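Local coordinates for predicted metal-dependent hydrolase of the TIM-barrel fold (Lactobacillus casei, PDB 2QPX), which is of uncertain function but carries a two-zinc site in a TIM-barrel fold and is probably a hydrolase of the amidohydrolase group, at residues D31-L34 / A35-S38; K43-L47 / A48-N52; Y212-A215 / P216-I219. All blocks are in the same frame, centred on the assembly; numbering follows the deposited sequence.

Contact 1: D31-L34 / A35-S38; sequences DDRL and AQVS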
loop_
_atom_site.group_PDB
_atom_site.type_symbol
_atom_site.label_atom_id
_atom_site.label_comp_id
_atom_site.label_asym_id
_atom_site.label_seq_id
_atom_site.Cartn_x
_atom_site.Cartn_y
_atom_site.Cartn_z
ATOM N N ASP A 31 0.187 33.429 -10.799
ATOM C CA ASP A 31 0.460 32.130 -11.461
ATOM C C ASP A 31 1.531 31.341 -10.683
ATOM O O ASP A 31 1.342 30.171 -10.342
ATOM C CB ASP A 31 0.923 32.379 -12.894
ATOM C CG ASP A 31 0.993 31.142 -13.753
ATOM O OD1 ASP A 31 0.713 30.043 -13.323
ATOM O OD2 ASP A 31 1.243 31.284 -14.969
ATOM N N ASP A 32 2.640 31.983 -10.364
ATOM C CA ASP A 32 3.709 31.306 -9.633
ATOM C C ASP A 32 3.261 30.908 -8.219
ATOM O O ASP A 32 3.626 29.825 -7.732
ATOM C CB ASP A 32 4.970 32.161 -9.579
ATOM C CG ASP A 32 5.717 32.222 -10.907
ATOM O OD1 ASP A 32 5.375 31.521 -11.892
ATOM O OD2 ASP A 32 6.685 32.999 -10.925
ATOM N N ARG A 33 2.484 31.753 -7.559
ATOM C CA ARG A 33 1.969 31.411 -6.224
ATOM C C ARG A 33 1.013 30.225 -6.270
ATOM O O ARG A 33 0.989 29.394 -5.353
ATOM C CB ARG A 33 1.324 32.616 -5.500
ATOM C CG ARG A 33 2.319 33.723 -5.110
ATOM C CD ARG A 33 3.325 33.320 -4.017
ATOM N NE ARG A 33 2.732 32.970 -2.709
ATOM C CZ ARG A 33 2.521 33.809 -1.700
ATOM N NH1 ARG A 33 2.835 35.090 -1.786
ATOM N NH2 ARG A 33 2.032 33.352 -0.572
ATOM N N LEU A 34 0.193 30.141 -7.295
ATOM C CA LEU A 34 -0.668 28.994 -7.513
ATOM C C LEU A 34 0.181 27.723 -7.708
ATOM O O LEU A 34 -0.094 26.668 -7.126
ATOM C CB LEU A 34 -1.588 29.200 -8.742
ATOM C CG LEU A 34 -2.867 29.970 -8.499
ATOM C CD1 LEU A 34 -3.501 30.486 -9.841
ATOM C CD2 LEU A 34 -3.882 29.129 -7.644
ATOM N N ALA A 35 1.208 27.819 -8.539
ATOM C CA ALA A 35 2.121 26.687 -8.727
ATOM C C ALA A 35 2.788 26.287 -7.416
ATOM O O ALA A 35 2.821 25.113 -7.058
ATOM C CB ALA A 35 3.154 27.003 -9.823
ATOM N N GLN A 36 3.275 27.261 -6.666
ATOM C CA GLN A 36 4.025 26.973 -5.453
ATOM C C GLN A 36 3.118 26.290 -4.411
ATOM O O GLN A 36 3.574 25.351 -3.741
ATOM C CB GLN A 36 4.690 28.243 -4.912
ATOM C CG GLN A 36 5.824 28.723 -5.819
ATOM C CD GLN A 36 6.254 30.189 -5.596
ATOM O OE1 GLN A 36 5.596 30.922 -4.892
ATOM N NE2 GLN A 36 7.369 30.599 -6.219
ATOM N N VAL A 37 1.832 26.680 -4.313
ATOM C CA VAL A 37 0.962 26.090 -3.325
ATOM C C VAL A 37 0.377 24.737 -3.767
ATOM O O VAL A 37 -0.141 23.982 -2.937
ATOM C CB VAL A 37 -0.145 27.089 -2.880
ATOM C CG1 VAL A 37 -1.305 27.133 -3.877
ATOM C CG2 VAL A 37 -0.637 26.720 -1.452
ATOM N N SER A 38 0.530 24.400 -5.050
ATOM C CA SER A 38 -0.011 23.170 -5.609
ATOM C C SER A 38 0.778 21.924 -5.242
ATOM O O SER A 38 0.401 20.817 -5.648
ATOM C CB SER A 38 -0.107 23.267 -7.135
ATOM O OG SER A 38 1.167 23.176 -7.746
#
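The last two turns of helix 30-37 make this contact, and the helix ends in it. Ala35 N bonds to Asp31 O at 3.0 Å, Gln36 N to Asp32 O and Val37 N to Arg33 O, the ordinary i to i+4 ladder. At Ser38 the ladder gives out: its N reaches Leu34 O only weakly, with an N-H...O angle of 122°, and also bonds to Ala35 O. The same Ala35 carbonyl takes Ser38 OG at 2.6 Å, because chi1 of 74° sets the hydroxyl between the backbone N and C and turns it back over the last turn. Two donors from one residue thus grip one carbonyl. With an alanine here in place of the serine, Ala35 O would lose its short hydroxyl bond, and the helix end would probably be less firmly closed. On the outer flank, Gln36 crosses Arg33 at a slant, its OE1 lying 3.4 Å from Arg33 CD, with the amide and guanidinium planes 35° apart. The guanidinium is held elsewhere, by a salt bridge to Asp108 and a bond to Asp107 O, while Asp31 OD1 bonds to Tyr56 OH. The side chain of Val37 lies about 10 Å from a zinc ion. Leu34, Val37 and Ser38 pack on Phe59 of helix 54-66, Val37 also meets Met325 of helix 323-342, and Ser38 touches Thr50 of helix 47-50.

Contact 2: K43-L47 / A48-N52; sequences KDYPL and ADTKN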
loop_
_atom_site.group_PDB
_atom_site.type_symbol
_atom_site.label_atom_id
_atom_site.label_comp_id
_atom_site.label_asym_id
_atom_site.label_seq_id
_atom_site.Cartn_x
_atom_site.Cartn_y
_atom_site.Cartn_z
ATOM N N LYS A 43 10.887 25.865 -1.829
ATOM C CA LYS A 43 11.208 26.932 -2.764
ATOM C C LYS A 43 12.391 26.634 -3.652
ATOM O O LYS A 43 12.589 27.316 -4.675
ATOM C CB LYS A 43 11.481 28.237 -1.981
ATOM C CG LYS A 43 12.678 28.127 -1.072
ATOM N N ASP A 44 13.207 25.657 -3.279
ATOM C CA ASP A 44 14.365 25.321 -4.085
ATOM C C ASP A 44 14.031 24.294 -5.177
ATOM O O ASP A 44 14.822 24.069 -6.066
ATOM C CB ASP A 44 15.467 24.702 -3.224
ATOM C CG ASP A 44 16.099 25.679 -2.291
ATOM O OD1 ASP A 44 16.136 26.888 -2.602
ATOM O OD2 ASP A 44 16.583 25.218 -1.251
ATOM N N TYR A 45 12.891 23.633 -5.078
ATOM C CA TYR A 45 12.492 22.594 -6.044
ATOM C C TYR A 45 12.116 23.273 -7.367
ATOM O O TYR A 45 11.468 24.319 -7.347
ATOM C CB TYR A 45 11.302 21.827 -5.472
ATOM C CG TYR A 45 10.769 20.687 -6.305
ATOM C CD1 TYR A 45 9.826 20.899 -7.300
ATOM C CD2 TYR A 45 11.150 19.371 -6.051
ATOM C CE1 TYR A 45 9.285 19.855 -8.034
ATOM C CE2 TYR A 45 10.626 18.318 -6.756
ATOM C CZ TYR A 45 9.697 18.552 -7.784
ATOM O OH TYR A 45 9.104 17.532 -8.501
ATOM N N PRO A 46 12.519 22.709 -8.526
ATOM C CA PRO A 46 12.240 23.447 -9.763
ATOM C C PRO A 46 10.776 23.665 -10.070
ATOM O O PRO A 46 9.977 22.727 -10.117
ATOM C CB PRO A 46 12.926 22.614 -10.854
ATOM C CG PRO A 46 13.949 21.811 -10.103
ATOM C CD PRO A 46 13.287 21.484 -8.810
ATOM N N LEU A 47 10.413 24.930 -10.262
ATOM C CA LEU A 47 9.012 25.259 -10.477
ATOM C C LEU A 47 8.471 24.614 -11.742
ATOM O O LEU A 47 7.299 24.220 -11.804
ATOM C CB LEU A 47 8.809 26.772 -10.481
ATOM C CG LEU A 47 7.352 27.222 -10.248
ATOM C CD1 LEU A 47 6.877 26.803 -8.858
ATOM C CD2 LEU A 47 7.305 28.738 -10.440
ATOM N N ALA A 48 9.322 24.470 -12.751
ATOM C CA ALA A 48 8.934 23.828 -14.001
ATOM C C ALA A 48 8.478 22.386 -13.758
ATOM O O ALA A 48 7.529 21.916 -14.380
ATOM C CB ALA A 48 10.088 23.867 -15.040
ATOM N N ASP A 49 9.131 21.690 -12.825
ATOM C CA ASP A 49 8.711 20.324 -12.479
ATOM C C ASP A 49 7.353 20.317 -11.762
ATOM O O ASP A 49 6.492 19.504 -12.046
ATOM C CB ASP A 49 9.777 19.649 -11.615
ATOM C CG ASP A 49 11.128 19.465 -12.323
ATOM O OD1 ASP A 49 11.269 19.685 -13.527
ATOM O OD2 ASP A 49 12.087 19.087 -11.633
ATOM N N THR A 50 7.160 21.242 -10.807
ATOM C CA THR A 50 5.882 21.386 -10.158
ATOM C C THR A 50 4.770 21.621 -11.180
ATOM O O THR A 50 3.675 21.089 -11.046
ATOM C CB THR A 50 5.946 22.520 -9.122
ATOM O OG1 THR A 50 6.852 22.111 -8.083
ATOM C CG2 THR A 50 4.530 22.870 -8.548
ATOM N N LYS A 51 5.055 22.427 -12.194
ATOM C CA LYS A 51 4.058 22.765 -13.228
ATOM C C LYS A 51 3.764 21.604 -14.181
ATOM O O LYS A 51 2.840 21.674 -14.981
ATOM C CB LYS A 51 4.481 24.025 -13.996
ATOM C CG LYS A 51 4.369 25.286 -13.174
ATOM C CD LYS A 51 4.781 26.532 -13.963
ATOM C CE LYS A 51 4.578 27.792 -13.156
ATOM N NZ LYS A 51 5.190 28.979 -13.821
ATOM N N ASN A 52 4.543 20.523 -14.063
ATOM C CA ASN A 52 4.307 19.314 -14.806
ATOM C C ASN A 52 3.613 18.218 -13.998
ATOM O O ASN A 52 3.581 17.043 -14.399
ATOM C CB ASN A 52 5.620 18.822 -15.472
ATOM C CG ASN A 52 5.933 19.572 -16.752
ATOM O OD1 ASN A 52 6.965 20.230 -16.861
ATOM N ND2 ASN A 52 5.045 19.486 -17.708
#
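This is a local contact at the start of the short helix 47-50, where the loop after helix 30-37 runs into a new turn with Pro46 at the N-cap position. Pro46 O receives Thr50 N at 3.3 Å along a nearly straight bond (165°) in the carbonyl plane, and Asp49 N more weakly. Lys51 N follows on Leu47 O at 2.9 Å. Beside this backbone turn, Tyr45 lies against the helix: its CG stands anti to the backbone N (chi1 -178°), which carries the ring forward along the chain, against the first turn. There Tyr45 CE1 comes to 3.6 Å from Asp49 CB and Tyr45 CD1 to 3.3 Å from Thr50 OG1, while Pro46 CD sits over one ring face, offset toward the rim. The Asp49 carboxylate stands almost perpendicular to the ring, 83° between planes, and its OD2 passes 3.6 Å from Pro46 CG. The polar ends of both residues are taken by the second subunit: Asp49 OD2 makes a salt bridge to Arg312 there, and Tyr45 OH bonds to Ala276 O of that chain. Leu47 packs on Ala35 and Gln36 of helix 30-37, so the short helix lies between that helix and the subunit interface.

Contact 3: Y212-A215 / P216-I219; sequences YHVA and PFII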
loop_
_atom_site.group_PDB
_atom_site.type_symbol
_atom_site.label_atom_id
_atom_site.label_comp_id
_atom_site.label_asym_id
_atom_site.label_seq_id
_atom_site.Cartn_x
_atom_site.Cartn_y
_atom_site.Cartn_z
ATOM N N TYR A 212 0.340 13.429 25.441
ATOM C CA TYR A 212 -0.301 12.606 26.468
ATOM C C TYR A 212 -0.921 13.471 27.549
ATOM O O TYR A 212 -2.007 13.188 28.034
ATOM C CB TYR A 212 0.693 11.604 27.089
ATOM C CG TYR A 212 0.831 10.317 26.269
ATOM C CD1 TYR A 212 1.649 10.251 25.159
ATOM C CD2 TYR A 212 0.097 9.153 26.589
ATOM C CE1 TYR A 212 1.764 9.088 24.419
ATOM C CE2 TYR A 212 0.197 7.986 25.818
ATOM C CZ TYR A 212 1.022 7.959 24.745
ATOM O OH TYR A 212 1.135 6.823 23.970
ATOM N N HIS A 213 -0.244 14.549 27.930
ATOM C CA HIS A 213 -0.728 15.405 29.007
ATOM C C HIS A 213 -1.824 16.393 28.625
ATOM O O HIS A 213 -2.643 16.731 29.471
ATOM C CB HIS A 213 0.438 16.059 29.733
ATOM C CG HIS A 213 1.197 15.104 30.576
ATOM N ND1 HIS A 213 1.023 15.051 31.945
ATOM C CD2 HIS A 213 2.032 14.080 30.261
ATOM C CE1 HIS A 213 1.776 14.086 32.445
ATOM N NE2 HIS A 213 2.371 13.454 31.456
ATOM N N VAL A 214 -1.915 16.818 27.370
ATOM C CA VAL A 214 -2.997 17.703 26.998
ATOM C C VAL A 214 -4.293 16.940 26.704
ATOM O O VAL A 214 -5.355 17.552 26.679
ATOM C CB VAL A 214 -2.666 18.665 25.819
ATOM C CG1 VAL A 214 -1.487 19.579 26.183
ATOM C CG2 VAL A 214 -2.479 17.905 24.504
ATOM N N ALA A 215 -4.222 15.641 26.438
ATOM C CA ALA A 215 -5.420 14.875 26.095
ATOM C C ALA A 215 -6.570 15.089 27.094
ATOM O O ALA A 215 -7.699 15.358 26.681
ATOM C CB ALA A 215 -5.093 13.381 25.819
ATOM N N PRO A 216 -6.313 14.948 28.409
ATOM C CA PRO A 216 -7.419 15.182 29.362
ATOM C C PRO A 216 -7.986 16.611 29.308
ATOM O O PRO A 216 -9.182 16.809 29.530
ATOM C CB PRO A 216 -6.778 14.909 30.721
ATOM C CG PRO A 216 -5.490 14.309 30.443
ATOM C CD PRO A 216 -5.091 14.468 29.068
ATOM N N PHE A 217 -7.131 17.602 29.040
ATOM C CA PHE A 217 -7.573 18.973 28.942
ATOM C C PHE A 217 -8.524 19.166 27.756
ATOM O O PHE A 217 -9.455 19.968 27.811
ATOM C CB PHE A 217 -6.440 19.969 28.770
ATOM C CG PHE A 217 -5.262 19.804 29.706
ATOM C CD1 PHE A 217 -5.391 19.270 30.970
ATOM C CD2 PHE A 217 -4.026 20.320 29.334
ATOM C CE1 PHE A 217 -4.277 19.179 31.817
ATOM C CE2 PHE A 217 -2.921 20.191 30.164
ATOM C CZ PHE A 217 -3.070 19.648 31.402
ATOM N N ILE A 218 -8.227 18.463 26.661
ATOM C CA ILE A 218 -8.995 18.546 25.435
ATOM C C ILE A 218 -10.334 17.810 25.634
ATOM O O ILE A 218 -11.396 18.356 25.263
ATOM C CB ILE A 218 -8.204 17.980 24.220
ATOM C CG1 ILE A 218 -6.969 18.891 23.978
ATOM C CG2 ILE A 218 -9.136 17.796 22.988
ATOM C CD1 ILE A 218 -5.967 18.374 22.875
ATOM N N ILE A 219 -10.290 16.616 26.211
ATOM C CA ILE A 219 -11.500 15.845 26.555
ATOM C C ILE A 219 -12.430 16.716 27.412
ATOM O O ILE A 219 -13.655 16.755 27.171
ATOM C CB ILE A 219 -11.158 14.506 27.277
ATOM C CG1 ILE A 219 -10.440 13.521 26.343
ATOM C CG2 ILE A 219 -12.449 13.848 27.853
ATOM C CD1 ILE A 219 -9.780 12.318 27.058
#
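Val214 and Phe217 meet beside a proline kink in helix 204-221, and the backbone bonding shows what the proline costs. Pro216 N has no hydrogen to give, so Tyr212 O gets no i to i+4 bond from it; Pro216 CD stands 3.5 Å from that oxygen instead. Phe217 N likewise makes no bond to His213 O. Past the proline the ladder resumes: Ile218 N bonds to Val214 O at 3.0 Å, and Ile219 N to Ala215 O at 2.9 Å with a nearly straight N-H...O angle of 175°, both nearly along the C=O axis. Ala215 O also receives Ile218 N, but weakly, at 122°. Phe217 O is taken by Gln221 NE2. His213 O faces the Phe217 ring, 3.4 Å above its plane and over its centre; CG anti to the carbonyl carbon (chi1 -47°) folds the ring back along the helix to meet it. Lys156 makes a cation-pi contact with the same ring, and the lysine's positive charge could partly offset the carbonyl oxygen set over the pi face. Val214 divides its two methyls between neighbours: CG1 lies 4.1 Å from Phe217 CD2, and CG2 lies 3.9 Å from Ile218 CD1. Across the Ala-Pro link, Pro216 CD, in the place of an amide hydrogen, comes tightly to 3.4 Å from Ala215 CB. Tyr212 OH reaches Leu178 O only weakly, and its ring meets Tyr249 edge-to-face. Trp148 of helix 144-156 touches Val214 and Phe217, while Ala215 packs on Tyr249 and Phe253 of helix 247-253. A proline inside a helix that bends where backbone bonds are lost is the classic proline kink, here in the helix preceding strand 225-229 of the TIM barrel.

Followed from the N terminus, the three contacts come in series; each is made within one continuous run of chain, so none encloses a long loop and none nests or crosses. Contact 1 ends helix 30-37, and a short loop leads into contact 2 at the start of helix 47-50. These two touch, with centres 10 Å apart: Asp32 OD1 makes a salt bridge to Lys51 NZ, 3.2 Å in the one of two lysine conformers given here, and Thr50 CG2 packs on Ala35 O, tying the two successive helices together. Contact 3 comes much later, in helix 204-221, on the opposite side of the chain's centre, with its nearest atoms about 26 Å from contact 1.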